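Local coordinates for protein putative glutathione S-transferase (Sinorhizobium meliloti, PDB 4MDC) that probably acts as a homodimeric glutathione transferase, joining the thiol of glutathione to electrophilic compounds, at residues D204-K218 with V238-F252. Sequence-based numbering, arbitrary orientation.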
loop_
_atom_site.group_PDB
_atom_site.type_symbol
_atom_site.label_atom_id
_atom_site.label_comp_id
_atom_site.label_asym_id
_atom_site.label_seq_id
_atom_site.Cartn_x
_atom_site.Cartn_y
_atom_site.Cartn_z
ATOM N N ASP B 204 9.784 -15.528 -11.821
ATOM C CA ASP B 204 10.611 -16.675 -12.199
ATOM C C ASP B 204 9.780 -17.739 -12.836
ATOM O O ASP B 204 10.233 -18.348 -13.841
ATOM C CB ASP B 204 11.369 -17.213 -10.990
ATOM C CG ASP B 204 12.551 -18.128 -11.391
ATOM O OD1 ASP B 204 13.325 -17.769 -12.304
ATOM O OD2 ASP B 204 12.616 -19.209 -10.765
ATOM N N TYR B 205 8.561 -17.972 -12.360
ATOM C CA TYR B 205 7.621 -18.920 -13.025
ATOM C C TYR B 205 7.501 -18.558 -14.509
ATOM O O TYR B 205 7.511 -19.427 -15.425
ATOM C CB TYR B 205 6.242 -18.786 -12.410
ATOM C CG TYR B 205 5.241 -19.804 -12.894
ATOM C CD1 TYR B 205 4.606 -19.675 -14.122
ATOM C CD2 TYR B 205 4.906 -20.901 -12.084
ATOM C CE1 TYR B 205 3.647 -20.628 -14.524
ATOM C CE2 TYR B 205 3.989 -21.865 -12.490
ATOM C CZ TYR B 205 3.390 -21.728 -13.724
ATOM O OH TYR B 205 2.463 -22.660 -14.114
ATOM N N LEU B 206 7.392 -17.273 -14.773
ATOM C CA LEU B 206 7.227 -16.770 -16.143
ATOM C C LEU B 206 8.536 -16.673 -16.965
ATOM O O LEU B 206 8.501 -16.256 -18.110
ATOM C CB LEU B 206 6.549 -15.394 -16.082
ATOM C CG LEU B 206 5.077 -15.399 -15.645
ATOM C CD1 LEU B 206 4.607 -13.982 -15.350
ATOM C CD2 LEU B 206 4.204 -16.033 -16.723
ATOM N N GLY B 207 9.661 -16.989 -16.334
ATOM C CA GLY B 207 10.955 -16.941 -16.987
ATOM C C GLY B 207 11.477 -15.552 -17.272
ATOM O O GLY B 207 12.269 -15.360 -18.168
ATOM N N GLU B 208 11.039 -14.578 -16.482
ATOM C CA GLU B 208 11.356 -13.181 -16.731
ATOM C C GLU B 208 12.657 -12.684 -16.064
ATOM O O GLU B 208 13.059 -11.553 -16.297
ATOM C CB GLU B 208 10.186 -12.289 -16.284
ATOM C CG GLU B 208 8.887 -12.596 -17.010
ATOM C CD GLU B 208 8.811 -11.984 -18.411
ATOM O OE1 GLU B 208 9.684 -11.167 -18.802
ATOM O OE2 GLU B 208 7.856 -12.320 -19.129
ATOM N N ILE B 209 13.286 -13.507 -15.249
ATOM C CA ILE B 209 14.513 -13.104 -14.550
ATOM C C ILE B 209 15.753 -13.742 -15.193
ATOM O O ILE B 209 15.820 -14.960 -15.326
ATOM C CB ILE B 209 14.453 -13.532 -13.102
ATOM C CG1 ILE B 209 13.378 -12.708 -12.420
ATOM C CG2 ILE B 209 15.743 -13.277 -12.360
ATOM C CD1 ILE B 209 12.891 -13.355 -11.192
ATOM N N ASP B 210 16.713 -12.918 -15.571
ATOM C CA ASP B 210 18.029 -13.403 -15.995
ATOM C C ASP B 210 18.925 -13.532 -14.787
ATOM O O ASP B 210 19.485 -12.566 -14.283
ATOM C CB ASP B 210 18.632 -12.456 -16.996
ATOM C CG ASP B 210 20.029 -12.884 -17.453
ATOM O OD1 ASP B 210 20.626 -13.875 -16.960
ATOM O OD2 ASP B 210 20.500 -12.194 -18.324
ATOM N N TRP B 211 19.023 -14.759 -14.279
ATOM C CA TRP B 211 19.768 -14.969 -13.039
ATOM C C TRP B 211 21.272 -14.779 -13.225
ATOM O O TRP B 211 21.974 -14.511 -12.250
ATOM C CB TRP B 211 19.447 -16.331 -12.442
ATOM C CG TRP B 211 18.093 -16.428 -11.832
ATOM C CD1 TRP B 211 17.010 -17.091 -12.336
ATOM C CD2 TRP B 211 17.637 -15.792 -10.618
ATOM N NE1 TRP B 211 15.933 -16.957 -11.478
ATOM C CE2 TRP B 211 16.298 -16.169 -10.419
ATOM C CE3 TRP B 211 18.249 -14.983 -9.668
ATOM C CZ2 TRP B 211 15.559 -15.745 -9.327
ATOM C CZ3 TRP B 211 17.495 -14.530 -8.563
ATOM C CH2 TRP B 211 16.181 -14.937 -8.402
ATOM N N SER B 212 21.784 -14.930 -14.444
ATOM C CA SER B 212 23.236 -14.712 -14.682
ATOM C C SER B 212 23.629 -13.245 -14.426
ATOM O O SER B 212 24.784 -12.935 -14.172
ATOM C CB SER B 212 23.612 -15.114 -16.126
ATOM O OG SER B 212 23.233 -14.085 -17.065
ATOM N N ASP B 213 22.648 -12.350 -14.509
ATOM C CA ASP B 213 22.870 -10.917 -14.273
ATOM C C ASP B 213 22.657 -10.558 -12.800
ATOM O O ASP B 213 22.987 -9.441 -12.404
ATOM C CB ASP B 213 21.932 -10.087 -15.141
ATOM C CG ASP B 213 22.239 -8.570 -15.089
ATOM O OD1 ASP B 213 23.380 -8.127 -15.354
ATOM O OD2 ASP B 213 21.272 -7.816 -14.829
ATOM N N ALA B 214 22.136 -11.500 -11.999
ATOM C CA ALA B 214 21.872 -11.230 -10.562
ATOM C C ALA B 214 22.366 -12.396 -9.677
ATOM O O ALA B 214 21.634 -12.988 -8.882
ATOM C CB ALA B 214 20.397 -11.004 -10.371
ATOM N N PRO B 215 23.651 -12.689 -9.744
ATOM C CA PRO B 215 24.181 -13.783 -8.887
ATOM C C PRO B 215 23.980 -13.681 -7.365
ATOM O O PRO B 215 23.860 -14.700 -6.663
ATOM C CB PRO B 215 25.685 -13.799 -9.257
ATOM C CG PRO B 215 25.968 -12.453 -9.779
ATOM C CD PRO B 215 24.721 -12.008 -10.462
ATOM N N THR B 216 24.083 -12.472 -6.825
ATOM C CA THR B 216 23.955 -12.295 -5.370
ATOM C C THR B 216 22.511 -12.557 -4.945
ATOM O O THR B 216 22.234 -13.215 -3.948
ATOM C CB THR B 216 24.487 -10.889 -4.985
ATOM O OG1 THR B 216 25.815 -10.777 -5.508
ATOM C CG2 THR B 216 24.452 -10.628 -3.482
ATOM N N ALA B 217 21.570 -12.057 -5.747
ATOM C CA ALA B 217 20.174 -12.310 -5.484
ATOM C C ALA B 217 19.860 -13.797 -5.656
ATOM O O ALA B 217 19.068 -14.355 -4.900
ATOM C CB ALA B 217 19.300 -11.526 -6.427
ATOM N N LYS B 218 20.557 -14.421 -6.588
ATOM C CA LYS B 218 20.383 -15.869 -6.816
ATOM C C LYS B 218 20.711 -16.725 -5.586
ATOM O O LYS B 218 19.951 -17.627 -5.216
ATOM C CB LYS B 218 21.223 -16.332 -8.001
ATOM C CG LYS B 218 20.984 -17.791 -8.373
ATOM C CD LYS B 218 21.780 -18.237 -9.587
ATOM C CE LYS B 218 21.469 -19.696 -9.906
ATOM N NZ LYS B 218 22.269 -20.176 -11.070
ATOM N N VAL B 238 -0.134 -22.842 -12.861
ATOM C CA VAL B 238 -1.139 -21.911 -13.300
ATOM C C VAL B 238 -1.820 -22.469 -14.523
ATOM O O VAL B 238 -1.124 -22.892 -15.472
ATOM C CB VAL B 238 -0.474 -20.570 -13.648
ATOM C CG1 VAL B 238 -1.486 -19.575 -14.174
ATOM C CG2 VAL B 238 0.226 -20.032 -12.415
ATOM N N ARG B 239 -3.158 -22.446 -14.532
ATOM C CA ARG B 239 -3.928 -22.984 -15.646
ATOM C C ARG B 239 -3.494 -22.340 -16.962
ATOM O O ARG B 239 -3.489 -21.143 -17.090
ATOM C CB ARG B 239 -5.446 -22.813 -15.360
ATOM C CG ARG B 239 -6.369 -23.433 -16.393
ATOM C CD ARG B 239 -7.730 -23.825 -15.761
ATOM N NE ARG B 239 -8.790 -24.065 -16.731
ATOM C CZ ARG B 239 -8.793 -25.101 -17.558
ATOM N NH1 ARG B 239 -7.775 -25.948 -17.546
ATOM N NH2 ARG B 239 -9.791 -25.268 -18.406
ATOM N N GLY B 240 -3.121 -23.172 -17.948
ATOM C CA GLY B 240 -2.749 -22.697 -19.293
ATOM C C GLY B 240 -1.379 -22.022 -19.454
ATOM O O GLY B 240 -1.094 -21.429 -20.483
ATOM N N VAL B 241 -0.529 -22.098 -18.438
ATOM C CA VAL B 241 0.829 -21.547 -18.540
ATOM C C VAL B 241 1.811 -22.482 -17.905
ATOM O O VAL B 241 1.787 -22.688 -16.685
ATOM C CB VAL B 241 0.950 -20.151 -17.850
ATOM C CG1 VAL B 241 2.302 -19.495 -18.140
ATOM C CG2 VAL B 241 -0.192 -19.267 -18.320
ATOM N N THR B 242 2.766 -22.909 -18.695
ATOM C CA THR B 242 3.835 -23.764 -18.252
ATOM C C THR B 242 4.967 -22.950 -17.667
ATOM O O THR B 242 5.422 -22.015 -18.306
ATOM C CB THR B 242 4.335 -24.553 -19.473
ATOM O OG1 THR B 242 3.177 -25.143 -20.021
ATOM C CG2 THR B 242 5.365 -25.616 -19.117
ATOM N N PRO B 243 5.457 -23.349 -16.502
ATOM C CA PRO B 243 6.567 -22.578 -15.952
ATOM C C PRO B 243 7.856 -22.815 -16.732
ATOM O O PRO B 243 8.014 -23.836 -17.382
ATOM C CB PRO B 243 6.709 -23.155 -14.547
ATOM C CG PRO B 243 6.199 -24.558 -14.662
ATOM C CD PRO B 243 5.085 -24.488 -15.657
ATOM N N VAL B 244 8.813 -21.910 -16.536
ATOM C CA VAL B 244 10.185 -22.120 -17.037
ATOM C C VAL B 244 10.773 -23.407 -16.397
ATOM O O VAL B 244 10.409 -23.780 -15.287
ATOM C CB VAL B 244 11.050 -20.868 -16.743
ATOM C CG1 VAL B 244 11.486 -20.771 -15.290
ATOM C CG2 VAL B 244 12.220 -20.774 -17.675
ATOM N N SER B 245 11.633 -24.106 -17.137
ATOM C CA SER B 245 12.073 -25.453 -16.757
ATOM C C SER B 245 12.778 -25.506 -15.399
ATOM O O SER B 245 12.605 -26.462 -14.674
ATOM C CB SER B 245 12.946 -26.113 -17.862
ATOM O OG SER B 245 14.141 -25.366 -18.014
ATOM N N HIS B 246 13.528 -24.450 -15.027
ATOM C CA HIS B 246 14.229 -24.428 -13.736
ATOM C C HIS B 246 13.354 -24.002 -12.539
ATOM O O HIS B 246 13.839 -23.935 -11.392
ATOM C CB HIS B 246 15.440 -23.490 -13.780
ATOM C CG HIS B 246 15.080 -22.037 -13.881
ATOM N ND1 HIS B 246 15.148 -21.342 -15.068
ATOM C CD2 HIS B 246 14.689 -21.131 -12.940
ATOM C CE1 HIS B 246 14.796 -20.079 -14.867
ATOM N NE2 HIS B 246 14.504 -19.930 -13.588
ATOM N N TYR B 247 12.079 -23.719 -12.799
ATOM C CA TYR B 247 11.223 -23.106 -11.763
ATOM C C TYR B 247 11.225 -23.832 -10.424
ATOM O O TYR B 247 11.361 -23.218 -9.353
ATOM C CB TYR B 247 9.780 -22.970 -12.275
ATOM C CG TYR B 247 8.819 -22.459 -11.216
ATOM C CD1 TYR B 247 8.926 -21.164 -10.699
ATOM C CD2 TYR B 247 7.858 -23.297 -10.695
ATOM C CE1 TYR B 247 8.072 -20.741 -9.692
ATOM C CE2 TYR B 247 6.951 -22.872 -9.743
ATOM C CZ TYR B 247 7.094 -21.583 -9.210
ATOM O OH TYR B 247 6.197 -21.248 -8.267
ATOM N N ALA B 248 11.017 -25.157 -10.470
ATOM C CA ALA B 248 10.930 -25.944 -9.266
ATOM C C ALA B 248 12.279 -26.494 -8.793
ATOM O O ALA B 248 12.327 -27.181 -7.782
ATOM C CB ALA B 248 9.931 -27.085 -9.443
ATOM N N ASP B 249 13.355 -26.233 -9.522
ATOM C CA ASP B 249 14.685 -26.846 -9.273
ATOM C C ASP B 249 15.392 -26.128 -8.122
ATOM O O ASP B 249 15.541 -24.895 -8.170
ATOM C CB ASP B 249 15.483 -26.728 -10.567
ATOM C CG ASP B 249 16.760 -27.569 -10.600
ATOM O OD1 ASP B 249 17.172 -28.105 -9.550
ATOM O OD2 ASP B 249 17.352 -27.671 -11.715
ATOM N N LEU B 250 15.737 -26.857 -7.060
ATOM C CA LEU B 250 16.430 -26.235 -5.922
ATOM C C LEU B 250 17.873 -25.950 -6.270
ATOM O O LEU B 250 18.443 -24.970 -5.788
ATOM C CB LEU B 250 16.363 -27.088 -4.656
ATOM C CG LEU B 250 14.947 -27.409 -4.178
ATOM C CD1 LEU B 250 14.969 -28.084 -2.809
ATOM C CD2 LEU B 250 14.051 -26.205 -4.136
ATOM N N ASP B 251 18.446 -26.768 -7.146
ATOM C CA ASP B 251 19.830 -26.565 -7.585
ATOM C C ASP B 251 19.985 -25.809 -8.925
ATOM O O ASP B 251 21.012 -25.996 -9.551
ATOM C CB ASP B 251 20.564 -27.904 -7.771
ATOM C CG ASP B 251 20.042 -29.044 -6.856
ATOM O OD1 ASP B 251 19.997 -28.837 -5.629
ATOM O OD2 ASP B 251 19.687 -30.149 -7.371
ATOM N N PHE B 252 18.998 -25.009 -9.370
ATOM C CA PHE B 252 19.121 -24.144 -10.616
ATOM C C PHE B 252 20.358 -23.269 -10.646
ATOM O O PHE B 252 21.070 -23.144 -9.655
ATOM C CB PHE B 252 17.895 -23.213 -10.882
ATOM C CG PHE B 252 17.833 -21.940 -10.016
ATOM C CD1 PHE B 252 17.701 -22.027 -8.622
ATOM C CD2 PHE B 252 17.897 -20.651 -10.596
ATOM C CE1 PHE B 252 17.639 -20.868 -7.825
ATOM C CE2 PHE B 252 17.805 -19.484 -9.791
ATOM C CZ PHE B 252 17.695 -19.597 -8.403
ATOM O OXT PHE B 252 20.603 -22.639 -11.690
HETATM O O HOH W 1 11.426 -20.222 -8.536
HETATM O O HOH W 2 6.601 -19.581 -18.104
#
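Tyr205 reaches out from the end of helix 191-205 into the C-terminal tail and meets Val238, Val241, Pro243 and Tyr247. Its CG lies opposite the backbone N (chi1 -173°), which sends the ring between Pro243 and Val238. CB sits off-centre above the ring of Tyr247. The edge of the Tyr205 ring meets the same face, with Tyr205 CD2 3.7 Å from Tyr247 CZ, in a T-shaped pair with planes at 70°. Further out, CE2 and CZ lie beneath Pro243 CB, which stands over the ring centre. Val238 CG2 covers the opposite face, and CE1 touches Val241 CG1. At the tip, Tyr205 OH donates to Val241 O (2.7 Å), which lies in the ring plane, and accepts from Val238 N (2.9 Å) in an almost straight bond. These partners are the first and last residues of the type II turn 238-241. A phenylalanine here would probably leave Val241 O and Val238 N without these bonds and let the turn shift.

In the all-helical C-terminal domain of the GST fold, the tail after helix 231-235 folds back over the end of helix 191-205, which a Schellman motif at Gly207 closes. Val244 N binds Tyr205 O (3.0 Å). Asp204 OD1 accepts two bonds, from opposite faces of the carboxylate plane: His246 NE2 (2.8 Å) comes on the syn side, and Trp211 NE1 (2.9 Å) from above. Each bond limits how its ring can turn. The Phe252 edge meets one face of Trp211; Ile209 lies on the other. Lys218, fully extended, lays CE over the Phe252 ring and ends in a salt bridge from Lys218 NZ to the terminal Phe252 OXT (3.0 Å).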